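Local coordinates for protein Aac(6')-ib (Escherichia coli, PDB 2BUE) that probably transfers the acetyl group of acetyl-CoA to the 6'-amino group of aminoglycosides such as kanamycin B, giving the bacterium resistance to these antibiotics, at residues 26-31 and 81-86; 149-154 and 185-190; 38-43 and 59-64. The protein carries 2 engineered substitutions. One frame throughout, in Å; residues are numbered along the deposited sequence. Where two conformers were deposited one is given.

Contact 1: residues 26-31 and 81-86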
ATOM      1  N   VAL A  26      -3.108  15.138   1.936  1.00 25.27           N
ATOM      2  CA  VAL A  26      -3.680  13.787   1.912  1.00 22.52           C
ATOM      3  C   VAL A  26      -3.584  13.136   3.293  1.00 21.39           C
ATOM      4  O   VAL A  26      -2.501  13.040   3.866  1.00 20.76           O
ATOM      5  CB  VAL A  26      -3.003  12.878   0.859  1.00 22.42           C
ATOM      6  CG1 VAL A  26      -3.557  11.435   0.953  1.00 22.59           C
ATOM      7  CG2 VAL A  26      -3.180  13.445  -0.536  1.00 21.18           C
ATOM      8  N   THR A  27      -4.723  12.685   3.817  1.00 19.94           N
ATOM      9  CA  THR A  27      -4.758  12.017   5.109  1.00 19.16           C
ATOM     10  C   THR A  27      -5.299  10.589   4.989  1.00 18.30           C
ATOM     11  O   THR A  27      -5.798  10.194   3.929  1.00 16.68           O
ATOM     12  CB  THR A  27      -5.573  12.806   6.162  1.00 19.77           C
ATOM     13  OG1 THR A  27      -6.914  12.980   5.716  1.00 19.20           O
ATOM     14  CG2 THR A  27      -4.917  14.190   6.410  1.00 20.43           C
ATOM     15  N   LEU A  28      -5.155   9.833   6.067  1.00 17.04           N
ATOM     16  CA  LEU A  28      -5.628   8.448   6.098  1.00 17.06           C
ATOM     17  C   LEU A  28      -6.565   8.220   7.241  1.00 16.73           C
ATOM     18  O   LEU A  28      -6.305   8.670   8.373  1.00 17.78           O
ATOM     19  CB  LEU A  28      -4.462   7.484   6.241  1.00 17.15           C
ATOM     20  CG  LEU A  28      -3.414   7.584   5.130  1.00 18.93           C
ATOM     21  CD1 LEU A  28      -2.087   7.093   5.665  1.00 19.65           C
ATOM     22  CD2 LEU A  28      -3.841   6.827   3.870  1.00 18.17           C
ATOM     23  N   ARG A  29      -7.641   7.497   6.956  1.00 14.99           N
ATOM     24  CA  ARG A  29      -8.525   6.998   7.993  1.00 14.24           C
ATOM     25  C   ARG A  29      -8.657   5.506   7.826  1.00 13.59           C
ATOM     26  O   ARG A  29      -8.465   4.996   6.717  1.00 12.19           O
ATOM     27  CB  ARG A  29      -9.913   7.655   7.870  1.00 14.71           C
ATOM     28  CG  ARG A  29     -10.670   7.338   6.576  1.00 14.89           C
ATOM     29  CD  ARG A  29     -12.088   7.931   6.630  1.00 14.80           C
ATOM     30  NE  ARG A  29     -12.860   7.718   5.405  1.00 14.52           N
ATOM     31  CZ  ARG A  29     -13.469   6.575   5.083  1.00 13.84           C
ATOM     32  NH1 ARG A  29     -13.382   5.492   5.881  1.00 11.17           N
ATOM     33  NH2 ARG A  29     -14.162   6.528   3.948  1.00 14.40           N
ATOM     34  N   LEU A  30      -8.997   4.799   8.902  1.00 13.36           N
ATOM     35  CA  LEU A  30      -9.300   3.368   8.781  1.00 13.59           C
ATOM     36  C   LEU A  30     -10.463   3.183   7.827  1.00 13.23           C
ATOM     37  O   LEU A  30     -11.432   3.952   7.850  1.00 13.88           O
ATOM     38  CB  LEU A  30      -9.653   2.711  10.123  1.00 14.71           C
ATOM     39  CG  LEU A  30      -8.567   2.490  11.166  1.00 16.63           C
ATOM     40  CD1 LEU A  30      -9.211   1.932  12.453  1.00 18.41           C
ATOM     41  CD2 LEU A  30      -7.440   1.532  10.674  1.00 17.47           C
ATOM     42  N   MET A  31     -10.366   2.164   6.980  1.00 11.81           N
ATOM     43  CA  MET A  31     -11.516   1.745   6.189  1.00 11.97           C
ATOM     44  C   MET A  31     -12.493   0.982   7.089  1.00 12.44           C
ATOM     45  O   MET A  31     -12.076   0.272   8.008  1.00 13.13           O
ATOM     46  CB  MET A  31     -11.039   0.822   5.061  1.00 11.33           C
ATOM     47  CG  MET A  31     -12.113   0.622   3.989  1.00 10.96           C
ATOM     48  SD  MET A  31     -11.629  -0.469   2.659  1.00 12.86           S
ATOM     49  CE  MET A  31     -11.751  -2.068   3.405  1.00 13.33           C
ATOM     50  N   TYR A  81      -6.925   1.243   4.814  1.00  9.53           N
ATOM     51  CA  TYR A  81      -7.161   2.682   4.966  1.00  9.67           C
ATOM     52  C   TYR A  81      -7.869   3.269   3.743  1.00 10.34           C
ATOM     53  O   TYR A  81      -7.712   2.756   2.625  1.00  9.92           O
ATOM     54  CB  TYR A  81      -5.835   3.452   5.107  1.00  9.80           C
ATOM     55  CG  TYR A  81      -4.891   2.867   6.113  1.00 11.03           C
ATOM     56  CD1 TYR A  81      -5.018   3.160   7.472  1.00 12.01           C
ATOM     57  CD2 TYR A  81      -3.875   2.007   5.703  1.00  9.73           C
ATOM     58  CE1 TYR A  81      -4.140   2.587   8.412  1.00 11.58           C
ATOM     59  CE2 TYR A  81      -2.980   1.427   6.615  1.00  9.98           C
ATOM     60  CZ  TYR A  81      -3.133   1.715   7.972  1.00 11.33           C
ATOM     61  OH  TYR A  81      -2.242   1.170   8.866  1.00 10.89           O
ATOM     62  N   ILE A  82      -8.608   4.353   3.969  1.00 10.60           N
ATOM     63  CA  ILE A  82      -9.090   5.202   2.895  1.00 10.92           C
ATOM     64  C   ILE A  82      -8.295   6.505   2.940  1.00 11.98           C
ATOM     65  O   ILE A  82      -8.165   7.130   4.004  1.00 12.99           O
ATOM     66  CB  ILE A  82     -10.627   5.472   2.968  1.00 10.05           C
ATOM     67  CG1 ILE A  82     -11.398   4.145   2.876  1.00 11.58           C
ATOM     68  CG2 ILE A  82     -11.017   6.475   1.844  1.00 11.60           C
ATOM     69  CD1 ILE A  82     -11.239   3.387   1.539  1.00 14.78           C
ATOM     70  N   ALA A  83      -7.743   6.875   1.787  1.00 12.68           N
ATOM     71  CA  ALA A  83      -7.042   8.145   1.620  1.00 13.31           C
ATOM     72  C   ALA A  83      -8.048   9.242   1.334  1.00 14.43           C
ATOM     73  O   ALA A  83      -8.928   9.087   0.458  1.00 14.62           O
ATOM     74  CB  ALA A  83      -6.031   8.045   0.492  1.00 14.10           C
ATOM     75  N   MET A  84      -7.893  10.356   2.055  1.00 15.05           N
ATOM     76  CA  MET A  84      -8.812  11.498   1.962  1.00 16.87           C
ATOM     77  C   MET A  84      -8.099  12.767   1.497  1.00 17.85           C
ATOM     78  O   MET A  84      -6.965  13.023   1.897  1.00 18.89           O
ATOM     79  CB  MET A  84      -9.426  11.785   3.337  1.00 17.11           C
ATOM     80  CG  MET A  84     -10.132  10.609   3.991  1.00 18.07           C
ATOM     81  SD  MET A  84     -11.633  10.145   3.115  1.00 18.84           S
ATOM     82  CE  MET A  84     -12.611  11.656   3.308  1.00 20.43           C
ATOM     83  N   LEU A  85      -8.777  13.546   0.658  1.00 19.78           N
ATOM     84  CA  LEU A  85      -8.268  14.838   0.206  1.00 21.42           C
ATOM     85  C   LEU A  85      -9.440  15.796   0.127  1.00 22.92           C
ATOM     86  O   LEU A  85     -10.435  15.517  -0.559  1.00 23.22           O
ATOM     87  CB  LEU A  85      -7.600  14.721  -1.166  1.00 21.43           C
ATOM     88  CG  LEU A  85      -7.184  16.022  -1.875  1.00 21.99           C
ATOM     89  CD1 LEU A  85      -5.994  16.673  -1.137  1.00 23.48           C
ATOM     90  CD2 LEU A  85      -6.870  15.805  -3.361  1.00 21.96           C
ATOM     91  N   ASN A  86      -9.328  16.910   0.855  1.00 24.37           N
ATOM     92  CA  ASN A  86     -10.397  17.916   0.920  1.00 25.86           C
ATOM     93  C   ASN A  86     -11.771  17.297   1.210  1.00 25.26           C
ATOM     94  O   ASN A  86     -12.755  17.600   0.524  1.00 26.11           O
ATOM     95  CB  ASN A  86     -10.452  18.721  -0.384  1.00 26.54           C
ATOM     96  CG  ASN A  86      -9.130  19.419  -0.715  1.00 28.75           C
ATOM     97  OD1 ASN A  86      -8.454  19.965   0.165  1.00 32.76           O
ATOM     98  ND2 ASN A  86      -8.767  19.412  -1.999  1.00 30.60           N
TER
HETATM   99  O   HOH W   1      -7.245  15.251   4.217  1.00 28.99           O
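The guanidinium of Arg29 lies flat over Ile82, whose CB sits under the centre of the group, 3.7 Å from Arg29 CZ. The two side chains run side by side in the same direction. A chi1 of 64° sets Arg29 CG beside Ile82, 3.6 Å from Ile82 O, and the chain then stays extended to NE. From there NE makes a weak bond to the thioether of Met84, with Arg29 NE 3.6 Å from Met84 SD. The charged end has its stronger partner in Asp35, by a salt bridge from NH1. On the same face Thr27 OG1 approaches Met84 CB at 3.7 Å, and a water bonded to Thr27 OG1 also bonds Met84 O. Leu28 and Ala83 occupy the other face, where Leu28 CD2 meets Ala83 CB at 4.2 Å, and helix 131-144 packs against both. Antiparallel strands 26-30 and 78-85 are joined by paired N-H...O bonds at Thr27-Met84 and Arg29-Ile82; Arg29 N to Ile82 O measures 3.0 Å. Strand 26-30 is an outermost strand of the sheet within this chain. Its faces differ in chemistry: apolar under the helix, while opposite, Arg29 covers aliphatic carbon, its charge probably balanced by Asp35.

Contact 2: residues 149-154 and 185-190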
ATOM      1  N   VAL A 149       7.814  -0.138  14.729  1.00 10.10           N
ATOM      2  CA  VAL A 149       8.066  -0.327  13.284  1.00  9.63           C
ATOM      3  C   VAL A 149       9.509   0.061  12.954  1.00  9.54           C
ATOM      4  O   VAL A 149       9.974   1.133  13.334  1.00 10.79           O
ATOM      5  CB  VAL A 149       7.064   0.504  12.466  1.00  8.67           C
ATOM      6  CG1 VAL A 149       7.489   0.510  10.979  1.00 10.86           C
ATOM      7  CG2 VAL A 149       5.640  -0.040  12.659  1.00  9.11           C
ATOM      8  N   THR A 150      10.209  -0.807  12.225  1.00  9.43           N
ATOM      9  CA  THR A 150      11.655  -0.631  11.986  1.00  9.95           C
ATOM     10  C   THR A 150      11.992  -0.226  10.549  1.00  9.69           C
ATOM     11  O   THR A 150      12.993   0.453  10.284  1.00  9.36           O
ATOM     12  CB  THR A 150      12.390  -1.945  12.261  1.00 10.33           C
ATOM     13  OG1 THR A 150      11.752  -3.014  11.535  1.00 11.83           O
ATOM     14  CG2 THR A 150      12.367  -2.250  13.783  1.00 11.23           C
ATOM     15  N   LYS A 151      11.126  -0.647   9.635  1.00  8.95           N
ATOM     16  CA  LYS A 151      11.411  -0.501   8.202  1.00  9.21           C
ATOM     17  C   LYS A 151      10.109  -0.704   7.450  1.00  8.78           C
ATOM     18  O   LYS A 151       9.284  -1.515   7.885  1.00 10.20           O
ATOM     19  CB  LYS A 151      12.391  -1.615   7.784  1.00  9.30           C
ATOM     20  CG  LYS A 151      12.782  -1.559   6.304  1.00 11.58           C
ATOM     21  CD  LYS A 151      13.949  -2.514   6.046  1.00 12.01           C
ATOM     22  CE  LYS A 151      13.505  -3.967   6.035  1.00 13.85           C
ATOM     23  NZ  LYS A 151      14.691  -4.935   5.967  1.00 16.18           N
ATOM     24  N   ILE A 152       9.904   0.069   6.383  1.00  8.78           N
ATOM     25  CA  ILE A 152       8.733  -0.161   5.539  0.50  8.60           C
ATOM     26  C   ILE A 152       9.219  -0.728   4.225  1.00  8.92           C
ATOM     27  O   ILE A 152      10.284  -0.351   3.741  1.00  8.90           O
ATOM     28  CB  ILE A 152       7.899   1.108   5.343  0.50  8.98           C
ATOM     29  CG1 ILE A 152       7.581   1.737   6.713  0.50 10.51           C
ATOM     30  CG2 ILE A 152       6.608   0.802   4.575  0.50  9.26           C
ATOM     31  CD1 ILE A 152       7.064   3.146   6.621  0.50 10.74           C
ATOM     32  N   GLN A 153       8.448  -1.681   3.694  1.00  8.72           N
ATOM     33  CA  GLN A 153       8.771  -2.293   2.393  1.00  8.70           C
ATOM     34  C   GLN A 153       7.615  -2.109   1.438  1.00  8.80           C
ATOM     35  O   GLN A 153       6.450  -1.889   1.849  1.00  8.26           O
ATOM     36  CB  GLN A 153       9.085  -3.789   2.531  1.00  8.87           C
ATOM     37  CG  GLN A 153       7.834  -4.602   2.939  1.00  7.95           C
ATOM     38  CD  GLN A 153       8.105  -6.094   3.058  1.00  9.45           C
ATOM     39  OE1 GLN A 153       9.154  -6.525   3.561  1.00 10.22           O
ATOM     40  NE2 GLN A 153       7.132  -6.892   2.638  1.00  9.76           N
ATOM     41  N   THR A 154       7.913  -2.212   0.147  1.00  8.91           N
ATOM     42  CA  THR A 154       6.843  -2.356  -0.847  1.00 10.29           C
ATOM     43  C   THR A 154       7.398  -3.200  -2.004  1.00 10.35           C
ATOM     44  O   THR A 154       8.610  -3.376  -2.089  1.00 10.57           O
ATOM     45  CB  THR A 154       6.287  -1.010  -1.322  1.00 11.89           C
ATOM     46  OG1 THR A 154       5.051  -1.220  -2.048  1.00 15.75           O
ATOM     47  CG2 THR A 154       7.308  -0.261  -2.161  1.00 11.81           C
ATOM     48  N   ALA A 185       8.972  -9.380  -8.040  1.00 10.17           N
ATOM     49  CA  ALA A 185       8.651  -8.029  -7.647  1.00  9.92           C
ATOM     50  C   ALA A 185       9.932  -7.267  -7.377  1.00 10.20           C
ATOM     51  O   ALA A 185      10.969  -7.866  -7.066  1.00 10.38           O
ATOM     52  CB  ALA A 185       7.762  -8.024  -6.378  1.00  9.76           C
ATOM     53  N   VAL A 186       9.851  -5.949  -7.507  1.00  9.22           N
ATOM     54  CA  VAL A 186      10.986  -5.100  -7.166  1.00  9.98           C
ATOM     55  C   VAL A 186      10.845  -4.765  -5.680  1.00  9.23           C
ATOM     56  O   VAL A 186       9.969  -3.993  -5.309  1.00  9.23           O
ATOM     57  CB  VAL A 186      11.039  -3.839  -8.032  1.00 10.31           C
ATOM     58  CG1 VAL A 186      12.200  -2.935  -7.612  1.00 11.12           C
ATOM     59  CG2 VAL A 186      11.185  -4.249  -9.525  1.00 12.33           C
ATOM     60  N   TYR A 187      11.708  -5.366  -4.858  1.00  8.97           N
ATOM     61  CA  TYR A 187      11.660  -5.144  -3.413  1.00  9.32           C
ATOM     62  C   TYR A 187      12.252  -3.764  -3.108  1.00  9.58           C
ATOM     63  O   TYR A 187      13.390  -3.454  -3.489  1.00  9.87           O
ATOM     64  CB  TYR A 187      12.461  -6.225  -2.717  1.00 10.09           C
ATOM     65  CG  TYR A 187      12.247  -6.212  -1.240  1.00  9.21           C
ATOM     66  CD1 TYR A 187      10.971  -6.468  -0.694  1.00  9.30           C
ATOM     67  CD2 TYR A 187      13.306  -5.943  -0.383  1.00 10.75           C
ATOM     68  CE1 TYR A 187      10.772  -6.467   0.705  1.00  9.64           C
ATOM     69  CE2 TYR A 187      13.117  -5.923   1.021  1.00  9.79           C
ATOM     70  CZ  TYR A 187      11.852  -6.168   1.543  1.00 11.50           C
ATOM     71  OH  TYR A 187      11.688  -6.110   2.911  1.00  9.88           O
ATOM     72  N   MET A 188      11.468  -2.928  -2.425  1.00  9.14           N
ATOM     73  CA  MET A 188      11.889  -1.563  -2.096  1.00  9.18           C
ATOM     74  C   MET A 188      11.707  -1.326  -0.605  1.00  9.70           C
ATOM     75  O   MET A 188      10.737  -1.793  -0.029  1.00  9.87           O
ATOM     76  CB  MET A 188      11.029  -0.551  -2.858  1.00  9.67           C
ATOM     77  CG  MET A 188      11.127  -0.743  -4.396  1.00  9.81           C
ATOM     78  SD  MET A 188      10.178   0.488  -5.285  1.00 11.54           S
ATOM     79  CE  MET A 188      11.123   1.979  -5.025  1.00 10.04           C
ATOM     80  N   VAL A 189      12.614  -0.564  -0.005  1.00  9.81           N
ATOM     81  CA  VAL A 189      12.537  -0.327   1.443  1.00 10.09           C
ATOM     82  C   VAL A 189      12.859   1.116   1.817  1.00 10.98           C
ATOM     83  O   VAL A 189      13.554   1.848   1.086  1.00 10.96           O
ATOM     84  CB  VAL A 189      13.451  -1.313   2.259  1.00  9.13           C
ATOM     85  CG1 VAL A 189      13.165  -2.778   1.948  1.00 11.44           C
ATOM     86  CG2 VAL A 189      14.936  -0.974   2.105  1.00 11.64           C
ATOM     87  N   GLN A 190      12.366   1.505   2.992  1.00 10.31           N
ATOM     88  CA  GLN A 190      12.705   2.767   3.632  1.00 11.06           C
ATOM     89  C   GLN A 190      12.870   2.459   5.128  1.00 10.52           C
ATOM     90  O   GLN A 190      11.921   2.034   5.772  1.00 10.82           O
ATOM     91  CB  GLN A 190      11.579   3.773   3.423  1.00 11.25           C
ATOM     92  CG  GLN A 190      11.921   5.149   3.914  1.00 13.83           C
ATOM     93  CD  GLN A 190      10.907   6.213   3.547  1.00 15.89           C
ATOM     94  OE1 GLN A 190       9.955   6.003   2.746  1.00 17.54           O
ATOM     95  NE2 GLN A 190      11.123   7.393   4.098  1.00 16.78           N
TER
HETATM   96  O   HOH W   2      13.183  -7.265   5.144  1.00 14.99           O
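Lys151 opens strand 151-154 by laying its methylenes across Val189, with Lys151 CD 4.0 Å from Val189 CB. The chain bends at chi3 (75°), and its ammonium donates to a water that in turn donates to Tyr187 OH, a bridge between the two side chains. Ile152 follows with a reciprocal pair of backbone bonds to Gln190, each 2.9 Å (Ile152 N to Gln190 O and Gln190 N to Ile152 O). Its side chain turns to the face covered by helix 131-144, where Val140, Leu143 and Phe144 pack on it. Gln153 points to the other face. Gln153 OE1 accepts the proton of Tyr187 OH at 2.6 Å, reached from 40° above the carbonyl plane. The amide stands nearly upright to the phenol ring (87°), with OE1 at the ring edge and in its plane. NE2 of Gln153 bonds Tyr96 OH, and Tyr96 lines the ribostamycin pocket; Gln153 is therefore a second-shell residue gripped at both amide atoms. At Thr154 a second reciprocal backbone pair joins Met188, and Thr154 CG2 lies beside Met188 CB at 3.8 Å, while OG1 bonds the carbonyl of Ile117. Thr154 comes within about 5 Å of both coenzyme A and ribostamycin, measured from its side chain. In the GNAT fold the parallel pair, here 114-121 and 151-154, splays apart to admit the pantetheine arm; the place of Thr154 near both ligands is consistent with this.

Contact 3: residues 38-43 and 59-64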
ATOM      1  N   MET A  38     -17.965   1.099  -2.252  1.00 13.53           N
ATOM      2  CA  MET A  38     -17.085   2.065  -2.922  1.00 13.66           C
ATOM      3  C   MET A  38     -15.784   1.406  -3.392  1.00 12.45           C
ATOM      4  O   MET A  38     -15.367   1.576  -4.545  1.00 11.75           O
ATOM      5  CB  MET A  38     -16.790   3.243  -1.991  1.00 13.99           C
ATOM      6  CG  MET A  38     -15.827   4.267  -2.588  1.00 14.41           C
ATOM      7  SD  MET A  38     -15.508   5.614  -1.430  1.00 17.51           S
ATOM      8  CE  MET A  38     -14.557   4.822  -0.145  1.00 18.82           C
ATOM      9  N   LEU A  39     -15.153   0.631  -2.520  1.00 11.22           N
ATOM     10  CA  LEU A  39     -13.928  -0.096  -2.899  1.00 10.39           C
ATOM     11  C   LEU A  39     -14.175  -1.055  -4.090  1.00 10.66           C
ATOM     12  O   LEU A  39     -13.368  -1.125  -5.027  1.00 10.03           O
ATOM     13  CB  LEU A  39     -13.348  -0.821  -1.678  1.00 10.66           C
ATOM     14  CG  LEU A  39     -12.055  -1.586  -1.948  1.00 10.01           C
ATOM     15  CD1 LEU A  39     -10.941  -0.596  -2.364  1.00  9.35           C
ATOM     16  CD2 LEU A  39     -11.702  -2.411  -0.696  1.00 10.53           C
ATOM     17  N   TYR A  40     -15.309  -1.751  -4.064  1.00 10.49           N
ATOM     18  CA  TYR A  40     -15.711  -2.621  -5.179  1.00 11.17           C
ATOM     19  C   TYR A  40     -15.762  -1.831  -6.496  1.00 11.14           C
ATOM     20  O   TYR A  40     -15.174  -2.241  -7.511  1.00 10.87           O
ATOM     21  CB  TYR A  40     -17.058  -3.287  -4.849  1.00 11.48           C
ATOM     22  CG  TYR A  40     -17.793  -3.804  -6.067  1.00 11.53           C
ATOM     23  CD1 TYR A  40     -17.312  -4.903  -6.796  1.00 10.48           C
ATOM     24  CD2 TYR A  40     -18.954  -3.172  -6.506  1.00 11.53           C
ATOM     25  CE1 TYR A  40     -18.005  -5.358  -7.932  1.00 11.96           C
ATOM     26  CE2 TYR A  40     -19.657  -3.631  -7.622  1.00 11.70           C
ATOM     27  CZ  TYR A  40     -19.183  -4.716  -8.325  1.00 12.09           C
ATOM     28  OH  TYR A  40     -19.854  -5.169  -9.431  1.00 11.91           O
ATOM     29  N   GLU A  41     -16.445  -0.686  -6.478  1.00 11.23           N
ATOM     30  CA  GLU A  41     -16.478   0.174  -7.651  1.00 11.66           C
ATOM     31  C   GLU A  41     -15.044   0.508  -8.122  1.00 11.37           C
ATOM     32  O   GLU A  41     -14.715   0.315  -9.303  1.00 11.44           O
ATOM     33  CB  GLU A  41     -17.297   1.440  -7.403  1.00 12.36           C
ATOM     34  CG  GLU A  41     -17.273   2.335  -8.622  1.00 12.46           C
ATOM     35  CD  GLU A  41     -18.151   3.574  -8.511  1.00 15.81           C
ATOM     36  OE1 GLU A  41     -18.797   3.788  -7.464  1.00 15.62           O
ATOM     37  OE2 GLU A  41     -18.164   4.328  -9.519  1.00 15.67           O
ATOM     38  N   TRP A  42     -14.209   0.987  -7.191  1.00 11.65           N
ATOM     39  CA  TRP A  42     -12.805   1.319  -7.500  1.00 11.62           C
ATOM     40  C   TRP A  42     -12.021   0.167  -8.126  1.00 11.36           C
ATOM     41  O   TRP A  42     -11.307   0.365  -9.127  1.00 12.73           O
ATOM     42  CB  TRP A  42     -12.080   1.784  -6.235  1.00 11.31           C
ATOM     43  CG  TRP A  42     -12.553   3.099  -5.698  1.00 11.62           C
ATOM     44  CD1 TRP A  42     -13.452   3.965  -6.269  1.00 12.27           C
ATOM     45  CD2 TRP A  42     -12.112   3.706  -4.484  1.00 11.88           C
ATOM     46  NE1 TRP A  42     -13.602   5.085  -5.465  1.00 13.35           N
ATOM     47  CE2 TRP A  42     -12.785   4.947  -4.364  1.00 12.69           C
ATOM     48  CE3 TRP A  42     -11.205   3.313  -3.478  1.00 12.50           C
ATOM     49  CZ2 TRP A  42     -12.574   5.818  -3.273  1.00 12.89           C
ATOM     50  CZ3 TRP A  42     -10.991   4.176  -2.388  1.00 12.58           C
ATOM     51  CH2 TRP A  42     -11.669   5.424  -2.306  1.00 12.82           C
ATOM     52  N   LEU A  43     -12.126  -1.022  -7.534  1.00 11.32           N
ATOM     53  CA  LEU A  43     -11.338  -2.171  -7.966  1.00 10.95           C
ATOM     54  C   LEU A  43     -11.710  -2.670  -9.371  1.00 11.17           C
ATOM     55  O   LEU A  43     -11.009  -3.492  -9.958  1.00 11.04           O
ATOM     56  CB  LEU A  43     -11.392  -3.317  -6.935  1.00 10.88           C
ATOM     57  CG  LEU A  43     -10.703  -3.002  -5.599  1.00 10.85           C
ATOM     58  CD1 LEU A  43     -10.977  -4.154  -4.653  1.00 11.49           C
ATOM     59  CD2 LEU A  43      -9.179  -2.809  -5.796  1.00 12.34           C
ATOM     60  N   PRO A  59     -12.887  -8.119  -9.129  1.00 16.96           N
ATOM     61  CA  PRO A  59     -13.634  -8.881  -8.137  1.00 15.32           C
ATOM     62  C   PRO A  59     -15.112  -8.511  -8.172  1.00 14.13           C
ATOM     63  O   PRO A  59     -15.468  -7.358  -8.483  1.00 13.65           O
ATOM     64  CB  PRO A  59     -13.042  -8.400  -6.814  1.00 15.65           C
ATOM     65  CG  PRO A  59     -12.638  -6.989  -7.114  1.00 15.85           C
ATOM     66  CD  PRO A  59     -12.064  -7.062  -8.508  1.00 17.11           C
ATOM     67  N   THR A  60     -15.959  -9.473  -7.843  1.00 12.88           N
ATOM     68  CA  THR A  60     -17.389  -9.200  -7.682  1.00 12.64           C
ATOM     69  C   THR A  60     -17.584  -8.432  -6.372  1.00 12.49           C
ATOM     70  O   THR A  60     -16.669  -8.353  -5.538  1.00 11.98           O
ATOM     71  CB  THR A  60     -18.199 -10.511  -7.579  1.00 12.62           C
ATOM     72  OG1 THR A  60     -17.802 -11.196  -6.381  1.00 12.46           O
ATOM     73  CG2 THR A  60     -18.020 -11.389  -8.816  1.00 12.48           C
ATOM     74  N   LEU A  61     -18.775  -7.887  -6.171  1.00 12.06           N
ATOM     75  CA  LEU A  61     -19.089  -7.234  -4.904  1.00 11.45           C
ATOM     76  C   LEU A  61     -18.896  -8.216  -3.740  1.00 12.48           C
ATOM     77  O   LEU A  61     -18.290  -7.856  -2.717  1.00 12.19           O
ATOM     78  CB  LEU A  61     -20.532  -6.687  -4.933  1.00 12.11           C
ATOM     79  CG  LEU A  61     -21.021  -6.061  -3.624  1.00 11.78           C
ATOM     80  CD1 LEU A  61     -20.138  -4.870  -3.172  1.00 12.19           C
ATOM     81  CD2 LEU A  61     -22.482  -5.647  -3.762  1.00 12.53           C
ATOM     82  N   ALA A  62     -19.401  -9.445  -3.900  1.00 12.00           N
ATOM     83  CA  ALA A  62     -19.234 -10.482  -2.858  1.00 13.20           C
ATOM     84  C   ALA A  62     -17.755 -10.750  -2.564  1.00 13.14           C
ATOM     85  O   ALA A  62     -17.369 -10.895  -1.390  1.00 13.46           O
ATOM     86  CB  ALA A  62     -19.919 -11.788  -3.270  1.00 13.75           C
ATOM     87  N   ASP A  63     -16.943 -10.851  -3.617  1.00 12.53           N
ATOM     88  CA  ASP A  63     -15.479 -11.022  -3.453  1.00 13.32           C
ATOM     89  C   ASP A  63     -14.918  -9.923  -2.562  1.00 13.53           C
ATOM     90  O   ASP A  63     -14.181 -10.192  -1.591  1.00 13.43           O
ATOM     91  CB  ASP A  63     -14.757 -10.956  -4.795  1.00 12.89           C
ATOM     92  CG  ASP A  63     -14.963 -12.191  -5.655  1.00 14.20           C
ATOM     93  OD1 ASP A  63     -15.399 -13.244  -5.122  1.00 16.06           O
ATOM     94  OD2 ASP A  63     -14.675 -12.084  -6.871  1.00 15.99           O
ATOM     95  N   VAL A  64     -15.276  -8.678  -2.869  1.00 13.28           N
ATOM     96  CA  VAL A  64     -14.706  -7.545  -2.122  1.00 13.60           C
ATOM     97  C   VAL A  64     -15.226  -7.563  -0.686  1.00 14.23           C
ATOM     98  O   VAL A  64     -14.475  -7.308   0.271  1.00 14.78           O
ATOM     99  CB  VAL A  64     -14.985  -6.189  -2.812  1.00 13.58           C
ATOM    100  CG1 VAL A  64     -14.502  -5.012  -1.931  1.00 13.63           C
ATOM    101  CG2 VAL A  64     -14.308  -6.116  -4.172  1.00 11.70           C
TER
HETATM  102  O   HOH W   3     -20.444  -7.742  -8.605  1.00 10.30           O
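Tyr40 lays one ring face over the first turn of helix 61-68. Leu61 CB stands 3.9 Å from the ring centroid and only 1° off its normal, a CH-pi contact, while Leu61 CA lies nearer the rim. The Tyr40 and Leu61 side chains cross at about a right angle, and Leu61 CD1 folds back to Tyr40 CB at 3.8 Å. A chi1 of 160° puts Tyr40 CG anti to the backbone N, on the side of this turn. The ring edge meets the carbonyl of Pro59, Tyr40 CE1 lying 3.3 Å from Pro59 O. A water joins Tyr40 OH to Leu61 N at the helix start. That start is a capping box: Thr60 OG1 accepts from Asp63 N at 2.9 Å, and Thr60 N donates to Asp63 OD2. Both helices belong to the N-terminal part of the GNAT domain, on the side where the substrates bind. Deeper in, Val64 is the bump between Leu39, Tyr40 and Leu43. Val64 CG1 touches Leu39 CD2 at 4.0 Å, and Val64 CG2 fits between Tyr40 CA and Leu43 CD1. Pro59 fills the next hollow, its CG 3.9 Å from Leu43 CB, with ring and leucine crossing at about a right angle. Tyr68, which lines the ribostamycin pocket, packs on both Leu39 and Leu43.

In the fold
From the N terminus the chain first lays down strand 26-30, then turns into helix 36-43. Contact 3 closes the short excursion from that helix to the start of helix 61-68. This small loop falls wholly within the larger one that contact 1 completes when strand 78-85 returns to pair with 26-30. The two contacts also touch: Met31 packs on Leu39, and Ile82 on Met38 and Trp42, which fastens the helix to the sheet. Contact 2 opens only afterwards, joining 151-154 to 183-191 around helix 161-169 and strand 173-180. It shares the sheet with contact 1 but lies about 21 Å away between centres, on the opposite side of the chain's centre.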